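Local coordinates for alternansucrase (Leuconostoc mesenteroides, PDB 6HVG), which belongs to glycoside hydrolase family 70 and joins a barrel-type enzyme domain with bound calcium to repeats of the choline- and cell-wall-binding type, at residues N1355-G1368 / Y1378-K1390. Residues are numbered along the deposited sequence; the frame is centred on the assembly and turned at random.
Sequences NYYFMPNGVELRKG and YYFDDQGKMVRDK
Over one face of the F1380 ring sits CB of Y1357, 3.7 Å from the ring centroid in a CH-pi contact, while the Y1357 ring turns its own edge to that face in an offset edge-to-face pair with planes at 64°. CB of Y1357 points at F1380 from the backbone, and chi1 of -168°, with CG anti to the backbone N, brings the ring's CD2 to 3.6 Å from F1380 CE2. N1355 O lies in plane at the F1380 edge, and L1365 CD2 reaches F1380 CD2 at 3.9 Å. K1385 CA covers a face of the Y1356 ring, whose edge meets Q1383 O. The R1366 guanidinium carries D1382 O over its centre without a hydrogen bond; in its plane, NE makes a salt bridge with E1364 OE2 at 3.2 Å.

Backbone hydrogen bonds tie the segments together. M1386 N donates to N1355 O at 2.9 Å. F1380 and G1368 form an antiparallel hydrogen-bonded pair; K1367 and G1368 both face F1380, a G1 beta bulge. A water accepts from Y1357 N and lies within hydrogen-bonding distance of L1365 O and G1384 O, linking the two segments.

Such packing of successive hairpins is consistent with the hairpin repeats of the cell-wall-binding family. Strands 1355-1357 and 1378-1380 run at about 93° to each other; strand 1342-1345 pairs with the first and touches M1386, strand 1368-1371 pairs with the second, and W1323 of strand 1323-1326 meets R1366 in a cation-pi contact.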
ATOM      1  N   ASN A1355     -16.089  11.732 -29.347  1.00 48.00           N
ATOM      2  CA  ASN A1355     -16.664  12.836 -30.100  1.00 45.99           C
ATOM      3  C   ASN A1355     -15.985  14.140 -29.762  1.00 46.04           C
ATOM      4  O   ASN A1355     -15.963  14.564 -28.613  1.00 47.21           O
ATOM      5  CB  ASN A1355     -18.166  12.967 -29.848  1.00 47.62           C
ATOM      6  CG  ASN A1355     -18.970  11.878 -30.548  1.00 52.50           C
ATOM      7  OD1 ASN A1355     -18.519  11.267 -31.516  1.00 53.83           O
ATOM      8  ND2 ASN A1355     -20.160  11.602 -30.031  1.00 58.26           N
ATOM      9  N   TYR A1356     -15.460  14.789 -30.796  1.00 46.18           N
ATOM     10  CA  TYR A1356     -14.713  16.031 -30.645  1.00 43.73           C
ATOM     11  C   TYR A1356     -15.407  17.191 -31.318  1.00 41.24           C
ATOM     12  O   TYR A1356     -16.267  16.979 -32.163  1.00 45.20           O
ATOM     13  CB  TYR A1356     -13.335  15.832 -31.231  1.00 44.07           C
ATOM     14  CG  TYR A1356     -12.488  14.873 -30.441  1.00 46.06           C
ATOM     15  CD1 TYR A1356     -12.592  13.486 -30.611  1.00 46.85           C
ATOM     16  CD2 TYR A1356     -11.583  15.347 -29.503  1.00 47.56           C
ATOM     17  CE1 TYR A1356     -11.787  12.617 -29.889  1.00 46.94           C
ATOM     18  CE2 TYR A1356     -10.789  14.481 -28.760  1.00 45.55           C
ATOM     19  CZ  TYR A1356     -10.884  13.134 -28.974  1.00 44.92           C
ATOM     20  OH  TYR A1356     -10.097  12.312 -28.248  1.00 48.53           O
ATOM     21  N   TYR A1357     -15.054  18.405 -30.917  1.00 38.30           N
ATOM     22  CA  TYR A1357     -15.584  19.622 -31.523  1.00 39.47           C
ATOM     23  C   TYR A1357     -14.440  20.430 -32.179  1.00 41.95           C
ATOM     24  O   TYR A1357     -13.662  21.075 -31.487  1.00 44.37           O
ATOM     25  CB  TYR A1357     -16.242  20.445 -30.432  1.00 38.33           C
ATOM     26  CG  TYR A1357     -17.097  21.615 -30.885  1.00 38.80           C
ATOM     27  CD1 TYR A1357     -16.530  22.760 -31.395  1.00 40.01           C
ATOM     28  CD2 TYR A1357     -18.474  21.598 -30.721  1.00 38.89           C
ATOM     29  CE1 TYR A1357     -17.327  23.843 -31.776  1.00 40.03           C
ATOM     30  CE2 TYR A1357     -19.265  22.678 -31.072  1.00 38.49           C
ATOM     31  CZ  TYR A1357     -18.700  23.787 -31.610  1.00 38.29           C
ATOM     32  OH  TYR A1357     -19.507  24.848 -31.958  1.00 38.58           O
ATOM     33  N   PHE A1358     -14.310  20.362 -33.499  1.00 44.41           N
ATOM     34  CA  PHE A1358     -13.259  21.128 -34.195  1.00 44.46           C
ATOM     35  C   PHE A1358     -13.795  22.410 -34.810  1.00 44.39           C
ATOM     36  O   PHE A1358     -14.851  22.406 -35.423  1.00 42.57           O
ATOM     37  CB  PHE A1358     -12.586  20.290 -35.273  1.00 44.24           C
ATOM     38  CG  PHE A1358     -11.970  19.050 -34.748  1.00 44.58           C
ATOM     39  CD1 PHE A1358     -10.822  19.141 -33.990  1.00 47.21           C
ATOM     40  CD2 PHE A1358     -12.528  17.817 -34.969  1.00 44.45           C
ATOM     41  CE1 PHE A1358     -10.200  18.013 -33.470  1.00 49.20           C
ATOM     42  CE2 PHE A1358     -11.932  16.673 -34.446  1.00 47.42           C
ATOM     43  CZ  PHE A1358     -10.768  16.769 -33.681  1.00 49.19           C
ATOM     44  N   MET A1359     -13.040  23.500 -34.663  1.00 44.65           N
ATOM     45  CA  MET A1359     -13.501  24.803 -35.113  1.00 45.75           C
ATOM     46  C   MET A1359     -13.199  24.987 -36.599  1.00 44.15           C
ATOM     47  O   MET A1359     -12.659  24.093 -37.236  1.00 45.82           O
ATOM     48  CB  MET A1359     -12.881  25.884 -34.237  1.00 49.03           C
ATOM     49  CG  MET A1359     -13.182  25.670 -32.750  1.00 51.43           C
ATOM     50  SD  MET A1359     -12.946  27.185 -31.812  1.00 56.76           S
ATOM     51  CE  MET A1359     -11.923  26.723 -30.436  1.00 61.50           C
ATOM     52  N   PRO A1360     -13.595  26.108 -37.195  1.00 44.91           N
ATOM     53  CA  PRO A1360     -13.341  26.236 -38.635  1.00 44.51           C
ATOM     54  C   PRO A1360     -11.839  26.252 -38.964  1.00 46.35           C
ATOM     55  O   PRO A1360     -11.464  25.877 -40.066  1.00 44.80           O
ATOM     56  CB  PRO A1360     -13.978  27.571 -38.991  1.00 44.65           C
ATOM     57  CG  PRO A1360     -14.937  27.874 -37.898  1.00 46.02           C
ATOM     58  CD  PRO A1360     -14.393  27.223 -36.667  1.00 46.36           C
ATOM     59  N   ASN A1361     -11.011  26.685 -38.009  1.00 44.77           N
ATOM     60  CA  ASN A1361      -9.569  26.637 -38.153  1.00 44.47           C
ATOM     61  C   ASN A1361      -8.963  25.358 -37.593  1.00 45.46           C
ATOM     62  O   ASN A1361      -7.741  25.238 -37.475  1.00 42.53           O
ATOM     63  CB  ASN A1361      -8.907  27.856 -37.498  1.00 46.50           C
ATOM     64  CG  ASN A1361      -9.201  27.946 -36.030  1.00 47.14           C
ATOM     65  OD1 ASN A1361      -9.816  27.054 -35.455  1.00 49.56           O
ATOM     66  ND2 ASN A1361      -8.794  29.032 -35.420  1.00 48.93           N
ATOM     67  N   GLY A1362      -9.814  24.393 -37.223  1.00 47.44           N
ATOM     68  CA  GLY A1362      -9.368  23.024 -36.864  1.00 46.17           C
ATOM     69  C   GLY A1362      -8.946  22.835 -35.429  1.00 45.46           C
ATOM     70  O   GLY A1362      -8.583  21.728 -35.042  1.00 49.55           O
ATOM     71  N   VAL A1363      -9.025  23.904 -34.640  1.00 43.92           N
ATOM     72  CA  VAL A1363      -8.688  23.864 -33.230  1.00 43.75           C
ATOM     73  C   VAL A1363      -9.738  23.023 -32.505  1.00 43.38           C
ATOM     74  O   VAL A1363     -10.951  23.178 -32.706  1.00 42.39           O
ATOM     75  CB  VAL A1363      -8.699  25.281 -32.615  1.00 45.67           C
ATOM     76  CG1 VAL A1363      -8.466  25.225 -31.115  1.00 46.64           C
ATOM     77  CG2 VAL A1363      -7.637  26.161 -33.252  1.00 45.01           C
ATOM     78  N   GLU A1364      -9.267  22.135 -31.649  1.00 44.35           N
ATOM     79  CA  GLU A1364     -10.145  21.292 -30.832  1.00 45.68           C
ATOM     80  C   GLU A1364     -10.580  22.069 -29.588  1.00 44.93           C
ATOM     81  O   GLU A1364      -9.755  22.728 -28.929  1.00 43.45           O
ATOM     82  CB  GLU A1364      -9.417  19.958 -30.547  1.00 47.03           C
ATOM     83  CG  GLU A1364      -9.589  19.282 -29.210  1.00 51.32           C
ATOM     84  CD  GLU A1364      -8.791  17.979 -29.135  1.00 54.77           C
ATOM     85  OE1 GLU A1364      -8.543  17.356 -30.189  1.00 57.45           O
ATOM     86  OE2 GLU A1364      -8.415  17.552 -28.018  1.00 60.53           O
ATOM     87  N   LEU A1365     -11.887  22.057 -29.310  1.00 46.24           N
ATOM     88  CA  LEU A1365     -12.437  22.689 -28.101  1.00 47.72           C
ATOM     89  C   LEU A1365     -12.182  21.774 -26.915  1.00 46.16           C
ATOM     90  O   LEU A1365     -12.363  20.558 -27.020  1.00 40.27           O
ATOM     91  CB  LEU A1365     -13.936  22.947 -28.247  1.00 48.25           C
ATOM     92  CG  LEU A1365     -14.680  23.650 -27.109  1.00 49.72           C
ATOM     93  CD1 LEU A1365     -14.232  25.093 -26.944  1.00 53.22           C
ATOM     94  CD2 LEU A1365     -16.174  23.609 -27.353  1.00 50.88           C
ATOM     95  N   ARG A1366     -11.724  22.369 -25.816  1.00 48.41           N
ATOM     96  CA  ARG A1366     -11.329  21.624 -24.620  1.00 51.52           C
ATOM     97  C   ARG A1366     -11.785  22.327 -23.356  1.00 53.59           C
ATOM     98  O   ARG A1366     -11.541  23.530 -23.191  1.00 58.16           O
ATOM     99  CB  ARG A1366      -9.812  21.525 -24.562  1.00 52.18           C
ATOM    100  CG  ARG A1366      -9.170  20.776 -25.701  1.00 55.06           C
ATOM    101  CD  ARG A1366      -7.643  20.798 -25.577  1.00 58.27           C
ATOM    102  NE  ARG A1366      -7.178  19.413 -25.671  1.00 62.11           N
ATOM    103  CZ  ARG A1366      -6.185  18.876 -24.970  1.00 68.57           C
ATOM    104  NH1 ARG A1366      -5.499  19.612 -24.094  1.00 68.97           N
ATOM    105  NH2 ARG A1366      -5.877  17.588 -25.155  1.00 70.82           N
ATOM    106  N   LYS A1367     -12.444  21.586 -22.461  1.00 55.69           N
ATOM    107  CA  LYS A1367     -12.841  22.101 -21.150  1.00 59.13           C
ATOM    108  C   LYS A1367     -13.862  23.228 -21.342  1.00 53.14           C
ATOM    109  O   LYS A1367     -13.755  24.295 -20.751  1.00 54.78           O
ATOM    110  CB  LYS A1367     -11.597  22.558 -20.351  1.00 68.49           C
ATOM    111  CG  LYS A1367     -11.755  22.457 -18.840  1.00 85.53           C
ATOM    112  CD  LYS A1367     -10.584  23.064 -18.062  1.00 91.15           C
ATOM    113  CE  LYS A1367     -10.808  22.935 -16.557  1.00 91.93           C
ATOM    114  NZ  LYS A1367     -10.823  21.504 -16.124  1.00 94.30           N
ATOM    115  N   GLY A1368     -14.878  22.966 -22.152  1.00 48.14           N
ATOM    116  CA  GLY A1368     -15.853  24.005 -22.471  1.00 48.90           C
ATOM    117  C   GLY A1368     -17.056  23.554 -23.274  1.00 46.54           C
ATOM    118  O   GLY A1368     -17.096  22.429 -23.784  1.00 45.53           O
ATOM    119  N   TYR A1378     -23.333  21.004 -25.920  1.00 54.74           N
ATOM    120  CA  TYR A1378     -22.603  19.850 -25.403  1.00 52.92           C
ATOM    121  C   TYR A1378     -21.393  20.359 -24.619  1.00 54.39           C
ATOM    122  O   TYR A1378     -21.046  21.535 -24.727  1.00 58.73           O
ATOM    123  CB  TYR A1378     -22.129  18.965 -26.554  1.00 53.05           C
ATOM    124  CG  TYR A1378     -23.227  18.430 -27.455  1.00 52.69           C
ATOM    125  CD1 TYR A1378     -23.813  19.217 -28.433  1.00 53.05           C
ATOM    126  CD2 TYR A1378     -23.666  17.103 -27.331  1.00 53.07           C
ATOM    127  CE1 TYR A1378     -24.815  18.706 -29.252  1.00 54.31           C
ATOM    128  CE2 TYR A1378     -24.659  16.587 -28.144  1.00 52.54           C
ATOM    129  CZ  TYR A1378     -25.226  17.382 -29.106  1.00 53.32           C
ATOM    130  OH  TYR A1378     -26.199  16.852 -29.911  1.00 54.96           O
ATOM    131  N   TYR A1379     -20.763  19.496 -23.822  1.00 50.62           N
ATOM    132  CA  TYR A1379     -19.529  19.856 -23.133  1.00 50.04           C
ATOM    133  C   TYR A1379     -18.403  18.903 -23.515  1.00 51.43           C
ATOM    134  O   TYR A1379     -18.626  17.723 -23.738  1.00 48.60           O
ATOM    135  CB  TYR A1379     -19.711  19.834 -21.605  1.00 49.41           C
ATOM    136  CG  TYR A1379     -18.442  20.145 -20.798  1.00 47.89           C
ATOM    137  CD1 TYR A1379     -17.595  19.141 -20.366  1.00 46.13           C
ATOM    138  CD2 TYR A1379     -18.102  21.457 -20.474  1.00 49.15           C
ATOM    139  CE1 TYR A1379     -16.448  19.427 -19.637  1.00 45.70           C
ATOM    140  CE2 TYR A1379     -16.951  21.749 -19.745  1.00 46.35           C
ATOM    141  CZ  TYR A1379     -16.139  20.728 -19.327  1.00 44.69           C
ATOM    142  OH  TYR A1379     -14.987  21.024 -18.634  1.00 44.53           O
ATOM    143  N   PHE A1380     -17.185  19.445 -23.560  1.00 51.65           N
ATOM    144  CA  PHE A1380     -16.013  18.693 -23.971  1.00 50.54           C
ATOM    145  C   PHE A1380     -14.923  18.821 -22.909  1.00 53.78           C
ATOM    146  O   PHE A1380     -14.616  19.941 -22.467  1.00 55.34           O
ATOM    147  CB  PHE A1380     -15.559  19.199 -25.358  1.00 48.26           C
ATOM    148  CG  PHE A1380     -16.634  19.077 -26.396  1.00 45.75           C
ATOM    149  CD1 PHE A1380     -16.758  17.928 -27.141  1.00 43.73           C
ATOM    150  CD2 PHE A1380     -17.555  20.091 -26.590  1.00 47.85           C
ATOM    151  CE1 PHE A1380     -17.768  17.801 -28.073  1.00 43.90           C
ATOM    152  CE2 PHE A1380     -18.576  19.971 -27.530  1.00 45.30           C
ATOM    153  CZ  PHE A1380     -18.682  18.821 -28.264  1.00 43.54           C
ATOM    154  N   ASP A1381     -14.318  17.690 -22.549  1.00 52.78           N
ATOM    155  CA  ASP A1381     -13.433  17.618 -21.387  1.00 53.71           C
ATOM    156  C   ASP A1381     -11.997  18.138 -21.638  1.00 51.49           C
ATOM    157  O   ASP A1381     -11.688  18.650 -22.697  1.00 47.32           O
ATOM    158  CB  ASP A1381     -13.428  16.193 -20.819  1.00 54.12           C
ATOM    159  CG  ASP A1381     -12.689  15.211 -21.676  1.00 60.58           C
ATOM    160  OD1 ASP A1381     -11.890  15.638 -22.547  1.00 60.95           O
ATOM    161  OD2 ASP A1381     -12.887  13.987 -21.465  1.00 64.62           O
ATOM    162  N   ASP A1382     -11.146  18.036 -20.623  1.00 55.90           N
ATOM    163  CA  ASP A1382      -9.745  18.468 -20.675  1.00 58.18           C
ATOM    164  C   ASP A1382      -9.044  18.051 -21.965  1.00 56.66           C
ATOM    165  O   ASP A1382      -8.208  18.798 -22.476  1.00 57.25           O
ATOM    166  CB  ASP A1382      -8.950  17.886 -19.491  1.00 63.49           C
ATOM    167  CG  ASP A1382      -9.458  18.359 -18.132  1.00 74.40           C
ATOM    168  OD1 ASP A1382     -10.687  18.544 -17.963  1.00 83.52           O
ATOM    169  OD2 ASP A1382      -8.626  18.515 -17.205  1.00 82.94           O
ATOM    170  N   GLN A1383      -9.371  16.867 -22.480  1.00 55.58           N
ATOM    171  CA  GLN A1383      -8.704  16.325 -23.673  1.00 55.84           C
ATOM    172  C   GLN A1383      -9.532  16.378 -24.948  1.00 50.70           C
ATOM    173  O   GLN A1383      -9.187  15.740 -25.923  1.00 51.67           O
ATOM    174  CB  GLN A1383      -8.319  14.886 -23.425  1.00 58.45           C
ATOM    175  CG  GLN A1383      -7.359  14.655 -22.272  1.00 63.55           C
ATOM    176  CD  GLN A1383      -6.895  13.209 -22.264  1.00 66.10           C
ATOM    177  OE1 GLN A1383      -7.715  12.292 -22.188  1.00 70.61           O
ATOM    178  NE2 GLN A1383      -5.590  12.995 -22.382  1.00 66.79           N
ATOM    179  N   GLY A1384     -10.626  17.138 -24.923  1.00 49.69           N
ATOM    180  CA  GLY A1384     -11.471  17.356 -26.088  1.00 49.43           C
ATOM    181  C   GLY A1384     -12.649  16.427 -26.271  1.00 49.00           C
ATOM    182  O   GLY A1384     -13.476  16.687 -27.145  1.00 47.31           O
ATOM    183  N   LYS A1385     -12.726  15.343 -25.478  1.00 50.93           N
ATOM    184  CA  LYS A1385     -13.820  14.339 -25.607  1.00 51.10           C
ATOM    185  C   LYS A1385     -15.151  14.869 -25.085  1.00 49.70           C
ATOM    186  O   LYS A1385     -15.190  15.600 -24.090  1.00 49.15           O
ATOM    187  CB  LYS A1385     -13.486  13.034 -24.888  1.00 50.38           C
ATOM    188  CG  LYS A1385     -12.469  12.181 -25.588  1.00 56.04           C
ATOM    189  CD  LYS A1385     -11.873  11.127 -24.661  1.00 62.15           C
ATOM    190  CE  LYS A1385     -10.704  10.412 -25.340  1.00 65.49           C
ATOM    191  NZ  LYS A1385      -9.667   9.923 -24.392  1.00 65.90           N
ATOM    192  N   MET A1386     -16.237  14.509 -25.761  1.00 49.67           N
ATOM    193  CA  MET A1386     -17.580  14.845 -25.290  1.00 50.42           C
ATOM    194  C   MET A1386     -17.852  14.062 -24.013  1.00 51.18           C
ATOM    195  O   MET A1386     -17.408  12.929 -23.863  1.00 50.08           O
ATOM    196  CB  MET A1386     -18.607  14.506 -26.362  1.00 52.28           C
ATOM    197  CG  MET A1386     -20.054  14.890 -26.055  1.00 56.59           C
ATOM    198  SD  MET A1386     -21.209  14.055 -27.193  1.00 57.36           S
ATOM    199  CE  MET A1386     -21.049  15.135 -28.628  1.00 58.32           C
ATOM    200  N   VAL A1387     -18.554  14.693 -23.088  1.00 55.54           N
ATOM    201  CA  VAL A1387     -18.949  14.054 -21.834  1.00 58.36           C
ATOM    202  C   VAL A1387     -20.444  13.749 -21.882  1.00 57.01           C
ATOM    203  O   VAL A1387     -21.247  14.574 -22.345  1.00 51.23           O
ATOM    204  CB  VAL A1387     -18.656  14.958 -20.622  1.00 61.37           C
ATOM    205  CG1 VAL A1387     -18.873  14.206 -19.313  1.00 64.50           C
ATOM    206  CG2 VAL A1387     -17.237  15.495 -20.695  1.00 59.09           C
ATOM    207  N   ARG A1388     -20.791  12.559 -21.388  1.00 62.15           N
ATOM    208  CA  ARG A1388     -22.170  12.040 -21.427  1.00 64.60           C
ATOM    209  C   ARG A1388     -22.635  11.520 -20.060  1.00 65.31           C
ATOM    210  O   ARG A1388     -21.834  10.938 -19.304  1.00 58.19           O
ATOM    211  CB  ARG A1388     -22.241  10.874 -22.409  1.00 65.83           C
ATOM    212  CG  ARG A1388     -21.880  11.166 -23.855  1.00 66.19           C
ATOM    213  CD  ARG A1388     -21.558   9.844 -24.563  1.00 66.78           C
ATOM    214  NE  ARG A1388     -21.598   9.953 -26.014  1.00 68.40           N
ATOM    215  CZ  ARG A1388     -22.712   9.931 -26.735  1.00 68.49           C
ATOM    216  NH1 ARG A1388     -23.893   9.813 -26.153  1.00 69.63           N
ATOM    217  NH2 ARG A1388     -22.648  10.056 -28.051  1.00 72.60           N
ATOM    218  N   ASP A1389     -23.920  11.736 -19.763  1.00 68.08           N
ATOM    219  CA  ASP A1389     -24.579  11.104 -18.609  1.00 70.60           C
ATOM    220  C   ASP A1389     -23.874  11.386 -17.290  1.00 71.37           C
ATOM    221  O   ASP A1389     -23.430  10.461 -16.596  1.00 69.74           O
ATOM    222  CB  ASP A1389     -24.685   9.586 -18.853  1.00 71.90           C
ATOM    223  CG  ASP A1389     -25.518   8.846 -17.802  1.00 71.06           C
ATOM    224  OD1 ASP A1389     -26.349   9.466 -17.097  1.00 68.39           O
ATOM    225  OD2 ASP A1389     -25.343   7.613 -17.710  1.00 71.12           O
ATOM    226  N   LYS A1390     -23.761  12.663 -16.945  1.00 72.75           N
ATOM    227  CA  LYS A1390     -23.298  13.049 -15.603  1.00 76.21           C
ATOM    228  C   LYS A1390     -23.526  14.527 -15.317  1.00 76.34           C
ATOM    229  O   LYS A1390     -23.750  15.341 -16.223  1.00 79.78           O
ATOM    230  CB  LYS A1390     -21.833  12.628 -15.365  1.00 77.34           C
ATOM    231  CG  LYS A1390     -20.770  13.638 -15.696  1.00 77.71           C
ATOM    232  CD  LYS A1390     -19.379  13.095 -15.380  1.00 80.19           C
ATOM    233  CE  LYS A1390     -18.361  14.220 -15.258  1.00 84.11           C
ATOM    234  NZ  LYS A1390     -16.959  13.728 -15.194  1.00 82.88           N
TER
HETATM  235  O   HOH W   1     -13.099  18.802 -28.993  1.00 50.45           O